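Local coordinates for SIR4-interacting protein SIF2 (Saccharomyces cerevisiae, PDB 1R5M), which antagonizes telomeric silencing in yeast, belongs to the Set3 corepressor complex, and may recruit SIR4 to non-telomeric sites, at residues V69-R74 and L88-E93; A92-P97 and R133-T138; D268-I273 and Q282-G287; S291-S296 and C306-S311. All blocks are in the same frame, centred on the assembly; numbering follows the deposited sequence.

Overall arrangement
The four contacts belong to a WD40 beta-propeller with eight WD repeats. Interactions 1 and 3 each join the two outer strands of a blade, their centres about 20 and 19 Å from that of the chain; interaction 4 joins the two inner strands of another blade, at about 13 Å, and none of its touching residues is exposed. Interaction 2 instead packs one blade on the next through side chains. Interactions 1 and 2 share Ala92 and Glu93 on strand 86-95 and the same sulfate. Interactions 3 and 4 touch where Leu271 meets Ile292. Arginines mark the outer contacts 1 to 3, whereas interaction 4 relies on backbone bonds, serines, a cysteine and Val293 on Met308.

Interaction 1 (V69-R74 and L88-E93); sequences VARLAR and LTIIAE. With SO4 (sulfate ion), chain B.
Arg71 and Glu93 lie side by side and point the same way, joined by a long, weak salt bridge, 3.2 Å from Arg71 NH2 to Glu93 OE1. The guanidinium and carboxylate planes are turned 57° apart, and a water adds a second link, accepting from Arg71 NE and donating to Glu93 OE1. Extended from CG to NE, the arginine also gives NH1 and NH2 to two oxygens of a sulfate ion, probably from the crystallisation liquor. Its NH1 is paired with Glu65 as well, while Glu93 OE2 is paired with Arg95.

Backbone bonds join strands 69-77 and 86-95, the third and fourth strands of an antiparallel propeller blade. A classic beta bulge interrupts them: Leu72 O accepts from Ile91 N at 2.7 Å and, weakly, from Ala92 N at 3.3 Å, while Leu72 N binds Ala92 O. Arg74 and Thr89 are bonded in both directions.

Among the apolar contacts, Ala73 CB touches Leu88 CD1 at 3.7 Å and Ile90 CD1 at 4.0 Å, and Leu72 CB meets Ile91 CB at 4.0 Å. Ile91 CD1 also sits over the centre of the Arg74 guanidinium, 4.2 Å above its plane.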
loop_
_atom_site.group_PDB
_atom_site.type_symbol
_atom_site.label_atom_id
_atom_site.label_comp_id
_atom_site.label_asym_id
_atom_site.label_seq_id
_atom_site.Cartn_x
_atom_site.Cartn_y
_atom_site.Cartn_z
ATOM N N VAL A 69 -7.249 -15.141 -10.319
ATOM C CA VAL A 69 -5.972 -15.199 -11.007
ATOM C C VAL A 69 -5.278 -13.842 -11.026
ATOM O O VAL A 69 -5.929 -12.796 -11.051
ATOM C CB VAL A 69 -6.161 -15.686 -12.477
ATOM C CG1 VAL A 69 -6.979 -14.664 -13.269
ATOM C CG2 VAL A 69 -4.812 -15.915 -13.140
ATOM N N ALA A 70 -3.951 -13.877 -10.983
ATOM C CA ALA A 70 -3.132 -12.676 -11.052
ATOM C C ALA A 70 -2.167 -12.954 -12.194
ATOM O O ALA A 70 -2.009 -14.096 -12.613
ATOM C CB ALA A 70 -2.365 -12.463 -9.746
ATOM N N ARG A 71 -1.530 -11.914 -12.710
ATOM C CA ARG A 71 -0.588 -12.106 -13.798
ATOM C C ARG A 71 0.664 -11.272 -13.606
ATOM O O ARG A 71 0.636 -10.215 -12.970
ATOM C CB ARG A 71 -1.238 -11.749 -15.143
ATOM C CG ARG A 71 -2.160 -12.831 -15.700
ATOM C CD ARG A 71 -2.710 -12.449 -17.071
ATOM N NE ARG A 71 -3.238 -13.606 -17.795
ATOM C CZ ARG A 71 -4.417 -14.178 -17.558
ATOM N NH1 ARG A 71 -5.219 -13.705 -16.614
ATOM N NH2 ARG A 71 -4.791 -15.238 -18.261
ATOM N N LEU A 72 1.772 -11.778 -14.131
ATOM C CA LEU A 72 3.032 -11.064 -14.090
ATOM C C LEU A 72 3.217 -10.632 -15.538
ATOM O O LEU A 72 3.044 -11.434 -16.454
ATOM C CB LEU A 72 4.175 -11.985 -13.648
ATOM C CG LEU A 72 4.069 -12.530 -12.220
ATOM C CD1 LEU A 72 5.311 -13.351 -11.899
ATOM C CD2 LEU A 72 3.929 -11.374 -11.232
ATOM N N ALA A 73 3.534 -9.361 -15.745
ATOM C CA ALA A 73 3.711 -8.855 -17.096
ATOM C C ALA A 73 4.917 -7.949 -17.204
ATOM O O ALA A 73 5.368 -7.358 -16.223
ATOM C CB ALA A 73 2.463 -8.103 -17.537
ATOM N N ARG A 74 5.440 -7.851 -18.417
ATOM C CA ARG A 74 6.579 -7.001 -18.678
ATOM C C ARG A 74 6.141 -5.939 -19.674
ATOM O O ARG A 74 5.429 -6.228 -20.638
ATOM C CB ARG A 74 7.729 -7.833 -19.243
ATOM C CG ARG A 74 9.008 -7.064 -19.507
ATOM C CD ARG A 74 10.191 -8.010 -19.417
ATOM N NE ARG A 74 9.908 -9.274 -20.087
ATOM C CZ ARG A 74 10.438 -10.441 -19.734
ATOM N NH1 ARG A 74 11.282 -10.507 -18.712
ATOM N NH2 ARG A 74 10.119 -11.544 -20.398
ATOM N N LEU A 88 3.331 -5.001 -24.272
ATOM C CA LEU A 88 2.912 -5.707 -23.067
ATOM C C LEU A 88 3.035 -7.208 -23.312
ATOM O O LEU A 88 2.423 -7.743 -24.238
ATOM C CB LEU A 88 1.457 -5.370 -22.737
ATOM C CG LEU A 88 0.794 -6.194 -21.629
ATOM C CD1 LEU A 88 1.417 -5.852 -20.288
ATOM C CD2 LEU A 88 -0.701 -5.908 -21.609
ATOM N N THR A 89 3.829 -7.880 -22.487
ATOM C CA THR A 89 4.017 -9.319 -22.615
ATOM C C THR A 89 3.738 -9.996 -21.279
ATOM O O THR A 89 4.281 -9.597 -20.252
ATOM C CB THR A 89 5.457 -9.660 -23.050
ATOM O OG1 THR A 89 5.729 -9.053 -24.320
ATOM C CG2 THR A 89 5.635 -11.168 -23.167
ATOM N N ILE A 90 2.883 -11.015 -21.293
ATOM C CA ILE A 90 2.553 -11.739 -20.069
ATOM C C ILE A 90 3.652 -12.746 -19.750
ATOM O O ILE A 90 3.972 -13.615 -20.564
ATOM C CB ILE A 90 1.207 -12.487 -20.199
ATOM C CG1 ILE A 90 0.097 -11.502 -20.568
ATOM C CG2 ILE A 90 0.873 -13.191 -18.888
ATOM C CD1 ILE A 90 -0.099 -10.376 -19.569
ATOM N N ILE A 91 4.228 -12.614 -18.560
ATOM C CA ILE A 91 5.302 -13.490 -18.104
ATOM C C ILE A 91 4.755 -14.791 -17.531
ATOM O O ILE A 91 5.321 -15.866 -17.752
ATOM C CB ILE A 91 6.156 -12.789 -17.018
ATOM C CG1 ILE A 91 6.874 -11.581 -17.625
ATOM C CG2 ILE A 91 7.160 -13.767 -16.422
ATOM C CD1 ILE A 91 7.605 -10.721 -16.611
ATOM N N ALA A 92 3.652 -14.697 -16.796
ATOM C CA ALA A 92 3.057 -15.877 -16.191
ATOM C C ALA A 92 1.691 -15.616 -15.582
ATOM O O ALA A 92 1.336 -14.477 -15.271
ATOM C CB ALA A 92 3.993 -16.429 -15.118
ATOM N N GLU A 93 0.930 -16.692 -15.424
ATOM C CA GLU A 93 -0.385 -16.636 -14.811
ATOM C C GLU A 93 -0.216 -17.234 -13.415
ATOM O O GLU A 93 0.380 -18.304 -13.257
ATOM C CB GLU A 93 -1.394 -17.463 -15.616
ATOM C CG GLU A 93 -1.569 -16.994 -17.052
ATOM C CD GLU A 93 -2.568 -17.833 -17.832
ATOM O OE1 GLU A 93 -2.731 -17.584 -19.046
ATOM O OE2 GLU A 93 -3.193 -18.737 -17.238
HETATM S S SO4 B . -8.471 -15.947 -17.289
HETATM O O1 SO4 B . -9.074 -16.498 -16.062
HETATM O O2 SO4 B . -9.474 -15.949 -18.372
HETATM O O3 SO4 B . -8.015 -14.567 -17.037
HETATM O O4 SO4 B . -7.316 -16.770 -17.694
HETATM O O HOH W 1 -2.076 -15.127 -19.903
HETATM O O HOH W 2 7.070 -6.813 -23.416
#

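Interaction 2 (A92-P97 and R133-T138); sequences AELRHP and RLWNKT. With SO4 (sulfate ion), chain B.
Leu94 on Trp135 and Arg133 on His96 make this a packing of side chains over ring faces, between the outermost strand of one blade, 86-95, and strand 132-136 of the next. The short strand axes stay 9.0 Å apart, and side chains fill the space between them. Leu94 CB lies over the six-membered ring of Trp135, 3.7 Å from its centroid, and Leu94 CD2 rests 3.6 Å from Trp135 CE3. Arg95 O approaches the ring in plane at its edge, 3.5 Å from Trp135 CH2. An alanine in place of Trp135 removes the indole and would probably open a gap beside Leu94 and leave Thr125 OG1 without its NE1 partner. Arg133 and His96 slide past each other in opposite directions, with Arg133 CD 3.5 Å above the imidazole plane and offset toward the rim. Farther out, Pro97 and Arg133 meet tip to tip, Pro97 CD lying over the guanidinium face only 3.1 Å from Arg133 NH2. Glu131 is bonded to both His96 ND1 and Arg133 NE. Thr125 OG1 is bonded to both His96 NE2 and Trp135 NE1, and this chain of Glu131, His96, Thr125 and Trp135 resembles the hydrogen-bonded tetrad characteristic of WD40 blades.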
loop_
_atom_site.group_PDB
_atom_site.type_symbol
_atom_site.label_atom_id
_atom_site.label_comp_id
_atom_site.label_asym_id
_atom_site.label_seq_id
_atom_site.Cartn_x
_atom_site.Cartn_y
_atom_site.Cartn_z
ATOM N N ALA A 92 3.652 -14.697 -16.796
ATOM C CA ALA A 92 3.057 -15.877 -16.191
ATOM C C ALA A 92 1.691 -15.616 -15.582
ATOM O O ALA A 92 1.336 -14.477 -15.271
ATOM C CB ALA A 92 3.993 -16.429 -15.118
ATOM N N GLU A 93 0.930 -16.692 -15.424
ATOM C CA GLU A 93 -0.385 -16.636 -14.811
ATOM C C GLU A 93 -0.216 -17.234 -13.415
ATOM O O GLU A 93 0.380 -18.304 -13.257
ATOM C CB GLU A 93 -1.394 -17.463 -15.616
ATOM C CG GLU A 93 -1.569 -16.994 -17.052
ATOM C CD GLU A 93 -2.568 -17.833 -17.832
ATOM O OE1 GLU A 93 -2.731 -17.584 -19.046
ATOM O OE2 GLU A 93 -3.193 -18.737 -17.238
ATOM N N LEU A 94 -0.719 -16.528 -12.408
ATOM C CA LEU A 94 -0.638 -16.975 -11.021
ATOM C C LEU A 94 -2.076 -17.274 -10.610
ATOM O O LEU A 94 -2.769 -16.421 -10.053
ATOM C CB LEU A 94 -0.047 -15.864 -10.151
ATOM C CG LEU A 94 1.193 -15.148 -10.706
ATOM C CD1 LEU A 94 1.656 -14.113 -9.693
ATOM C CD2 LEU A 94 2.316 -16.147 -11.002
ATOM N N ARG A 95 -2.516 -18.495 -10.886
ATOM C CA ARG A 95 -3.890 -18.883 -10.605
ATOM C C ARG A 95 -4.127 -19.587 -9.274
ATOM O O ARG A 95 -3.293 -20.363 -8.807
ATOM C CB ARG A 95 -4.397 -19.762 -11.756
ATOM C CG ARG A 95 -5.911 -19.848 -11.881
ATOM C CD ARG A 95 -6.301 -20.596 -13.155
ATOM N NE ARG A 95 -5.771 -19.963 -14.365
ATOM C CZ ARG A 95 -6.348 -18.949 -15.006
ATOM N NH1 ARG A 95 -7.486 -18.436 -14.563
ATOM N NH2 ARG A 95 -5.785 -18.448 -16.098
ATOM N N HIS A 96 -5.271 -19.283 -8.662
ATOM C CA HIS A 96 -5.682 -19.903 -7.404
ATOM C C HIS A 96 -6.903 -20.759 -7.726
ATOM O O HIS A 96 -7.816 -20.312 -8.414
ATOM C CB HIS A 96 -6.105 -18.848 -6.375
ATOM C CG HIS A 96 -4.971 -18.068 -5.787
ATOM N ND1 HIS A 96 -4.609 -18.173 -4.462
ATOM C CD2 HIS A 96 -4.158 -17.129 -6.326
ATOM C CE1 HIS A 96 -3.625 -17.328 -4.207
ATOM N NE2 HIS A 96 -3.334 -16.682 -5.322
ATOM N N PRO A 97 -6.932 -22.007 -7.249
ATOM C CA PRO A 97 -8.103 -22.837 -7.542
ATOM C C PRO A 97 -9.292 -22.333 -6.727
ATOM O O PRO A 97 -9.111 -21.650 -5.721
ATOM C CB PRO A 97 -7.651 -24.226 -7.100
ATOM C CG PRO A 97 -6.747 -23.918 -5.939
ATOM C CD PRO A 97 -5.935 -22.748 -6.459
ATOM N N ARG A 133 -0.612 -17.681 -1.960
ATOM C CA ARG A 133 0.299 -18.489 -2.763
ATOM C C ARG A 133 1.574 -17.686 -2.956
ATOM O O ARG A 133 1.534 -16.454 -3.087
ATOM C CB ARG A 133 -0.322 -18.876 -4.110
ATOM C CG ARG A 133 -1.347 -19.985 -3.949
ATOM C CD ARG A 133 -2.015 -20.454 -5.236
ATOM N NE ARG A 133 -2.951 -21.510 -4.859
ATOM C CZ ARG A 133 -2.799 -22.799 -5.143
ATOM N NH1 ARG A 133 -1.760 -23.227 -5.849
ATOM N NH2 ARG A 133 -3.651 -23.678 -4.637
ATOM N N LEU A 134 2.702 -18.391 -2.931
ATOM C CA LEU A 134 4.022 -17.791 -3.075
ATOM C C LEU A 134 4.594 -18.197 -4.422
ATOM O O LEU A 134 4.597 -19.382 -4.766
ATOM C CB LEU A 134 4.935 -18.291 -1.953
ATOM C CG LEU A 134 6.392 -17.840 -1.993
ATOM C CD1 LEU A 134 6.474 -16.337 -1.741
ATOM C CD2 LEU A 134 7.183 -18.598 -0.946
ATOM N N TRP A 135 5.088 -17.218 -5.171
ATOM C CA TRP A 135 5.628 -17.469 -6.505
ATOM C C TRP A 135 6.985 -16.815 -6.735
ATOM O O TRP A 135 7.337 -15.841 -6.071
ATOM C CB TRP A 135 4.677 -16.917 -7.576
ATOM C CG TRP A 135 3.209 -17.088 -7.295
ATOM C CD1 TRP A 135 2.439 -16.349 -6.437
ATOM C CD2 TRP A 135 2.332 -18.042 -7.900
ATOM N NE1 TRP A 135 1.136 -16.785 -6.475
ATOM C CE2 TRP A 135 1.041 -17.824 -7.365
ATOM C CE3 TRP A 135 2.509 -19.061 -8.846
ATOM C CZ2 TRP A 135 -0.067 -18.588 -7.744
ATOM C CZ3 TRP A 135 1.407 -19.822 -9.223
ATOM C CH2 TRP A 135 0.136 -19.580 -8.671
ATOM N N ASN A 136 7.738 -17.351 -7.692
ATOM C CA ASN A 136 9.019 -16.762 -8.054
ATOM C C ASN A 136 8.690 -15.704 -9.112
ATOM O O ASN A 136 7.631 -15.762 -9.737
ATOM C CB ASN A 136 9.964 -17.818 -8.635
ATOM C CG ASN A 136 11.244 -17.210 -9.187
ATOM O OD1 ASN A 136 11.397 -17.036 -10.404
ATOM N ND2 ASN A 136 12.166 -16.870 -8.296
ATOM N N LYS A 137 9.588 -14.744 -9.315
ATOM C CA LYS A 137 9.350 -13.675 -10.284
ATOM C C LYS A 137 9.141 -14.143 -11.722
ATOM O O LYS A 137 8.649 -13.378 -12.557
ATOM C CB LYS A 137 10.490 -12.653 -10.240
ATOM C CG LYS A 137 11.852 -13.206 -10.634
ATOM C CD LYS A 137 12.894 -12.098 -10.674
ATOM C CE LYS A 137 14.281 -12.656 -10.958
ATOM N NZ LYS A 137 14.335 -13.366 -12.266
ATOM N N THR A 138 9.515 -15.387 -12.018
ATOM C CA THR A 138 9.329 -15.929 -13.361
ATOM C C THR A 138 7.993 -16.669 -13.457
ATOM O O THR A 138 7.606 -17.128 -14.532
ATOM C CB THR A 138 10.472 -16.899 -13.758
ATOM O OG1 THR A 138 10.470 -18.037 -12.886
ATOM C CG2 THR A 138 11.817 -16.198 -13.670
HETATM S S SO4 B . -8.471 -15.947 -17.289
HETATM O O1 SO4 B . -9.074 -16.498 -16.062
HETATM O O2 SO4 B . -9.474 -15.949 -18.372
HETATM O O3 SO4 B . -8.015 -14.567 -17.037
HETATM O O4 SO4 B . -7.316 -16.770 -17.694
#

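Interaction 3 (D268-I273 and Q282-G287); sequences DGTLRI and QNCFYG. Unlike the reference sequence in segment 282-287: Cys284 (reference Ser).
Gly269 and Phe285 are linked by a water that donates to both carbonyl oxygens, 2.7 Å from Gly269 O and 3.0 Å from Phe285 O; a second water connects Gly269 O with Gly287 N. The positive phi of Gly269 (79°) favours glycine in this turn. At Thr270, chi1 of 70° puts OG1 between the backbone N and the carbonyl carbon. The backbone N donates to Asp268 OD1, making an Asx turn, and OG1 adds a second bond to the same oxygen from the same face of the carboxylate. Asp268 OD2 is bonded to His246 ND1, a pairing of turn aspartate and histidine well known in WD repeats. Thr270 CG2 lies beside the Tyr286 ring, 3.6 Å from Tyr286 CD2.

Leu271 lies in the hairpin of strands 271-274 and 283-285, the outer antiparallel pair of a propeller blade. Leu271 and Phe285 exchange backbone bonds, and Leu271 CB approaches the phenyl ring at its edge. On the other face, the extended Arg272 lays its guanidinium against Cys284, a serine in the reference sequence, whose SG sits over the centre of the group, 3.5 Å above the plane; NH1 binds Ser281 OG. An alanine in place of Arg272 would probably leave Cys284 SG without this flat cover and Ser281 OG without its guanidinium partner. Ile273 returns to the face of Leu271, its CG1 3.7 Å from Asn283 CB and 4.1 Å from Phe285 CE1. Its carbonyl O accepts from Gln282 N at 2.7 Å and Asn283 N at 3.3 Å, a classic beta bulge.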
loop_
_atom_site.group_PDB
_atom_site.type_symbol
_atom_site.label_atom_id
_atom_site.label_comp_id
_atom_site.label_asym_id
_atom_site.label_seq_id
_atom_site.Cartn_x
_atom_site.Cartn_y
_atom_site.Cartn_z
ATOM N N ASP A 268 -9.585 7.851 12.749
ATOM C CA ASP A 268 -9.820 8.991 13.632
ATOM C C ASP A 268 -9.331 10.310 13.047
ATOM O O ASP A 268 -9.422 11.354 13.694
ATOM C CB ASP A 268 -9.227 8.759 15.042
ATOM C CG ASP A 268 -7.696 8.787 15.086
ATOM O OD1 ASP A 268 -7.045 9.212 14.110
ATOM O OD2 ASP A 268 -7.146 8.393 16.139
ATOM N N GLY A 269 -8.829 10.255 11.816
ATOM C CA GLY A 269 -8.370 11.454 11.137
ATOM C C GLY A 269 -7.007 11.994 11.522
ATOM O O GLY A 269 -6.662 13.117 11.154
ATOM N N THR A 270 -6.222 11.205 12.245
ATOM C CA THR A 270 -4.903 11.667 12.654
ATOM C C THR A 270 -3.782 10.729 12.250
ATOM O O THR A 270 -4.004 9.557 11.936
ATOM C CB THR A 270 -4.785 11.818 14.184
ATOM O OG1 THR A 270 -4.804 10.519 14.796
ATOM C CG2 THR A 270 -5.928 12.657 14.736
ATOM N N LEU A 271 -2.577 11.283 12.253
ATOM C CA LEU A 271 -1.368 10.523 11.990
ATOM C C LEU A 271 -0.602 10.572 13.296
ATOM O O LEU A 271 -0.639 11.579 14.004
ATOM C CB LEU A 271 -0.488 11.191 10.937
ATOM C CG LEU A 271 -0.973 11.319 9.503
ATOM C CD1 LEU A 271 0.152 11.920 8.672
ATOM C CD2 LEU A 271 -1.377 9.957 8.961
ATOM N N ARG A 272 0.074 9.485 13.629
ATOM C CA ARG A 272 0.906 9.472 14.820
ATOM C C ARG A 272 2.271 8.923 14.424
ATOM O O ARG A 272 2.386 8.119 13.492
ATOM C CB ARG A 272 0.266 8.637 15.938
ATOM C CG ARG A 272 -0.809 9.408 16.719
ATOM C CD ARG A 272 -1.449 8.558 17.812
ATOM N NE ARG A 272 -2.546 9.251 18.494
ATOM C CZ ARG A 272 -2.404 10.042 19.554
ATOM N NH1 ARG A 272 -1.206 10.257 20.080
ATOM N NH2 ARG A 272 -3.471 10.617 20.099
ATOM N N ILE A 273 3.303 9.400 15.109
ATOM C CA ILE A 273 4.679 8.969 14.868
ATOM C C ILE A 273 5.119 8.333 16.178
ATOM O O ILE A 273 4.988 8.946 17.241
ATOM C CB ILE A 273 5.607 10.169 14.550
ATOM C CG1 ILE A 273 5.084 10.943 13.331
ATOM C CG2 ILE A 273 7.023 9.674 14.298
ATOM C CD1 ILE A 273 5.048 10.147 12.040
ATOM N N GLN A 282 5.252 10.076 19.674
ATOM C CA GLN A 282 6.181 11.197 19.613
ATOM C C GLN A 282 5.512 12.407 18.964
ATOM O O GLN A 282 5.736 13.547 19.372
ATOM C CB GLN A 282 7.415 10.780 18.815
ATOM C CG GLN A 282 8.434 11.872 18.590
ATOM C CD GLN A 282 9.705 11.316 17.996
ATOM O OE1 GLN A 282 10.346 10.448 18.589
ATOM N NE2 GLN A 282 10.074 11.799 16.818
ATOM N N ASN A 283 4.702 12.149 17.941
ATOM C CA ASN A 283 3.970 13.206 17.246
ATOM C C ASN A 283 2.544 12.746 16.991
ATOM O O ASN A 283 2.278 11.549 16.894
ATOM C CB ASN A 283 4.593 13.520 15.880
ATOM C CG ASN A 283 5.961 14.148 15.984
ATOM O OD1 ASN A 283 6.112 15.281 16.452
ATOM N ND2 ASN A 283 6.971 13.420 15.542
ATOM N N CYS A 284 1.632 13.707 16.895
ATOM C CA CYS A 284 0.236 13.427 16.584
ATOM C C CYS A 284 -0.214 14.610 15.745
ATOM O O CYS A 284 -0.245 15.745 16.228
ATOM C CB CYS A 284 -0.623 13.327 17.841
ATOM S SG CYS A 284 -2.341 12.869 17.460
ATOM N N PHE A 285 -0.542 14.347 14.484
ATOM C CA PHE A 285 -0.959 15.398 13.565
ATOM C C PHE A 285 -2.460 15.447 13.285
ATOM O O PHE A 285 -3.031 14.513 12.703
ATOM C CB PHE A 285 -0.204 15.258 12.233
ATOM C CG PHE A 285 1.286 15.422 12.356
ATOM C CD1 PHE A 285 2.146 14.378 12.023
ATOM C CD2 PHE A 285 1.830 16.621 12.806
ATOM C CE1 PHE A 285 3.528 14.526 12.137
ATOM C CE2 PHE A 285 3.210 16.778 12.923
ATOM C CZ PHE A 285 4.061 15.730 12.588
ATOM N N TYR A 286 -3.080 16.548 13.704
ATOM C CA TYR A 286 -4.505 16.796 13.495
ATOM C C TYR A 286 -4.662 17.710 12.286
ATOM O O TYR A 286 -3.797 18.538 12.008
ATOM C CB TYR A 286 -5.135 17.511 14.698
ATOM C CG TYR A 286 -5.198 16.707 15.973
ATOM C CD1 TYR A 286 -4.163 16.758 16.905
ATOM C CD2 TYR A 286 -6.296 15.893 16.248
ATOM C CE1 TYR A 286 -4.217 16.018 18.085
ATOM C CE2 TYR A 286 -6.364 15.149 17.420
ATOM C CZ TYR A 286 -5.321 15.215 18.333
ATOM O OH TYR A 286 -5.384 14.472 19.489
ATOM N N GLY A 287 -5.776 17.567 11.581
ATOM C CA GLY A 287 -6.014 18.407 10.422
ATOM C C GLY A 287 -7.037 17.810 9.484
ATOM O O GLY A 287 -7.972 18.492 9.051
HETATM O O HOH W 3 -4.692 14.732 10.243
HETATM O O HOH W 4 -7.829 15.686 12.457
#

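Interaction 4 (S291-S296 and C306-S311); sequences SIVSAS and CSMDGS
Cys306 is faced by both Val293 and Ser294, a classic beta bulge in the hairpin of strands 292-298 and 302-307, the inner pair of the propeller blade in WD repeat 6. At Cys306 two backbone bonds join the strands: Val293 N donates to Cys306 O, and Cys306 N donates to Ser294 O, each at 3.0 Å. The cysteine sulfur stands between its own backbone N and carbonyl carbon (chi1 55°), where SG touches Ser294 CB and Val293 CG2, both at 3.7 Å. Ile333 and Tyr345 also touch the Cys306 side chain, and Ser294 OG is bonded to Gly336 N, so the hairpin packs against strands 333-338 and 344-349.

Val293 divides its branches between two neighbours. While CG2 meets the cysteine, CG1 rests on Met308 CG at 3.8 Å, and the two side chains cross at about a right angle. Met308 belongs to a type I turn from Ser307 to Gly310; Asp309, within it, accepts at OD1 from both N and OG of Ser311, the N forming an Asx turn.

Ser291 contributes through its backbone. Its carbonyl oxygen takes two donors from the start of the type I turn: Met308 N at 3.0 Å, nearly in line with the C=O bond (172°), and Ser307 OG at 2.8 Å, which comes from above the carbonyl plane, 56° out of it.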
loop_
_atom_site.group_PDB
_atom_site.type_symbol
_atom_site.label_atom_id
_atom_site.label_comp_id
_atom_site.label_asym_id
_atom_site.label_seq_id
_atom_site.Cartn_x
_atom_site.Cartn_y
_atom_site.Cartn_z
ATOM N N SER A 291 -11.527 10.223 7.481
ATOM C CA SER A 291 -10.579 9.118 7.536
ATOM C C SER A 291 -9.400 9.275 6.587
ATOM O O SER A 291 -9.551 9.735 5.453
ATOM C CB SER A 291 -11.296 7.803 7.226
ATOM O OG SER A 291 -12.330 7.558 8.161
ATOM N N ILE A 292 -8.223 8.889 7.064
ATOM C CA ILE A 292 -7.015 8.947 6.257
ATOM C C ILE A 292 -6.910 7.617 5.520
ATOM O O ILE A 292 -6.887 6.552 6.142
ATOM C CB ILE A 292 -5.775 9.175 7.145
ATOM C CG1 ILE A 292 -5.842 10.582 7.750
ATOM C CG2 ILE A 292 -4.502 8.996 6.329
ATOM C CD1 ILE A 292 -4.737 10.901 8.730
ATOM N N VAL A 293 -6.846 7.674 4.194
ATOM C CA VAL A 293 -6.786 6.460 3.391
ATOM C C VAL A 293 -5.382 5.946 3.105
ATOM O O VAL A 293 -5.182 4.741 2.958
ATOM C CB VAL A 293 -7.543 6.647 2.054
ATOM C CG1 VAL A 293 -9.001 6.990 2.337
ATOM C CG2 VAL A 293 -6.894 7.742 1.226
ATOM N N SER A 294 -4.409 6.851 3.034
ATOM C CA SER A 294 -3.028 6.459 2.767
ATOM C C SER A 294 -2.073 7.462 3.400
ATOM O O SER A 294 -2.419 8.628 3.578
ATOM C CB SER A 294 -2.747 6.420 1.258
ATOM O OG SER A 294 -3.698 5.638 0.554
ATOM N N ALA A 295 -0.874 6.999 3.739
ATOM C CA ALA A 295 0.157 7.857 4.314
ATOM C C ALA A 295 1.516 7.221 4.062
ATOM O O ALA A 295 1.648 5.995 4.063
ATOM C CB ALA A 295 -0.069 8.045 5.811
ATOM N N SER A 296 2.522 8.061 3.845
ATOM C CA SER A 296 3.872 7.590 3.566
ATOM C C SER A 296 4.927 8.506 4.148
ATOM O O SER A 296 4.680 9.683 4.419
ATOM C CB SER A 296 4.129 7.537 2.052
ATOM O OG SER A 296 3.272 6.639 1.379
ATOM N N CYS A 306 -3.227 11.417 2.690
ATOM C CA CYS A 306 -4.364 11.848 1.888
ATOM C C CYS A 306 -5.601 11.259 2.547
ATOM O O CYS A 306 -5.533 10.238 3.244
ATOM C CB CYS A 306 -4.226 11.454 0.411
ATOM S SG CYS A 306 -3.962 9.732 0.057
ATOM N N SER A 307 -6.738 11.900 2.326
ATOM C CA SER A 307 -7.945 11.500 3.019
ATOM C C SER A 307 -9.233 11.574 2.222
ATOM O O SER A 307 -9.274 12.098 1.108
ATOM C CB SER A 307 -8.054 12.386 4.271
ATOM O OG SER A 307 -9.353 12.429 4.824
ATOM N N MET A 308 -10.288 11.027 2.814
ATOM C CA MET A 308 -11.597 11.058 2.191
ATOM C C MET A 308 -12.082 12.505 2.163
ATOM O O MET A 308 -13.070 12.817 1.497
ATOM C CB MET A 308 -12.577 10.180 2.970
ATOM C CG MET A 308 -12.383 8.689 2.747
ATOM S SD MET A 308 -12.774 8.178 1.054
ATOM C CE MET A 308 -14.569 8.050 1.130
ATOM N N ASP A 309 -11.387 13.390 2.878
ATOM C CA ASP A 309 -11.766 14.800 2.887
ATOM C C ASP A 309 -11.262 15.516 1.635
ATOM O O ASP A 309 -11.434 16.728 1.488
ATOM C CB ASP A 309 -11.265 15.522 4.157
ATOM C CG ASP A 309 -9.744 15.591 4.260
ATOM O OD1 ASP A 309 -9.038 15.375 3.254
ATOM O OD2 ASP A 309 -9.252 15.889 5.371
ATOM N N GLY A 310 -10.637 14.756 0.737
ATOM C CA GLY A 310 -10.139 15.316 -0.507
ATOM C C GLY A 310 -8.833 16.088 -0.457
ATOM O O GLY A 310 -8.453 16.725 -1.440
ATOM N N SER A 311 -8.127 16.023 0.668
ATOM C CA SER A 311 -6.872 16.754 0.791
ATOM C C SER A 311 -5.634 15.882 0.908
ATOM O O SER A 311 -5.699 14.720 1.318
ATOM C CB SER A 311 -6.918 17.694 2.003
ATOM O OG SER A 311 -6.855 16.969 3.222
#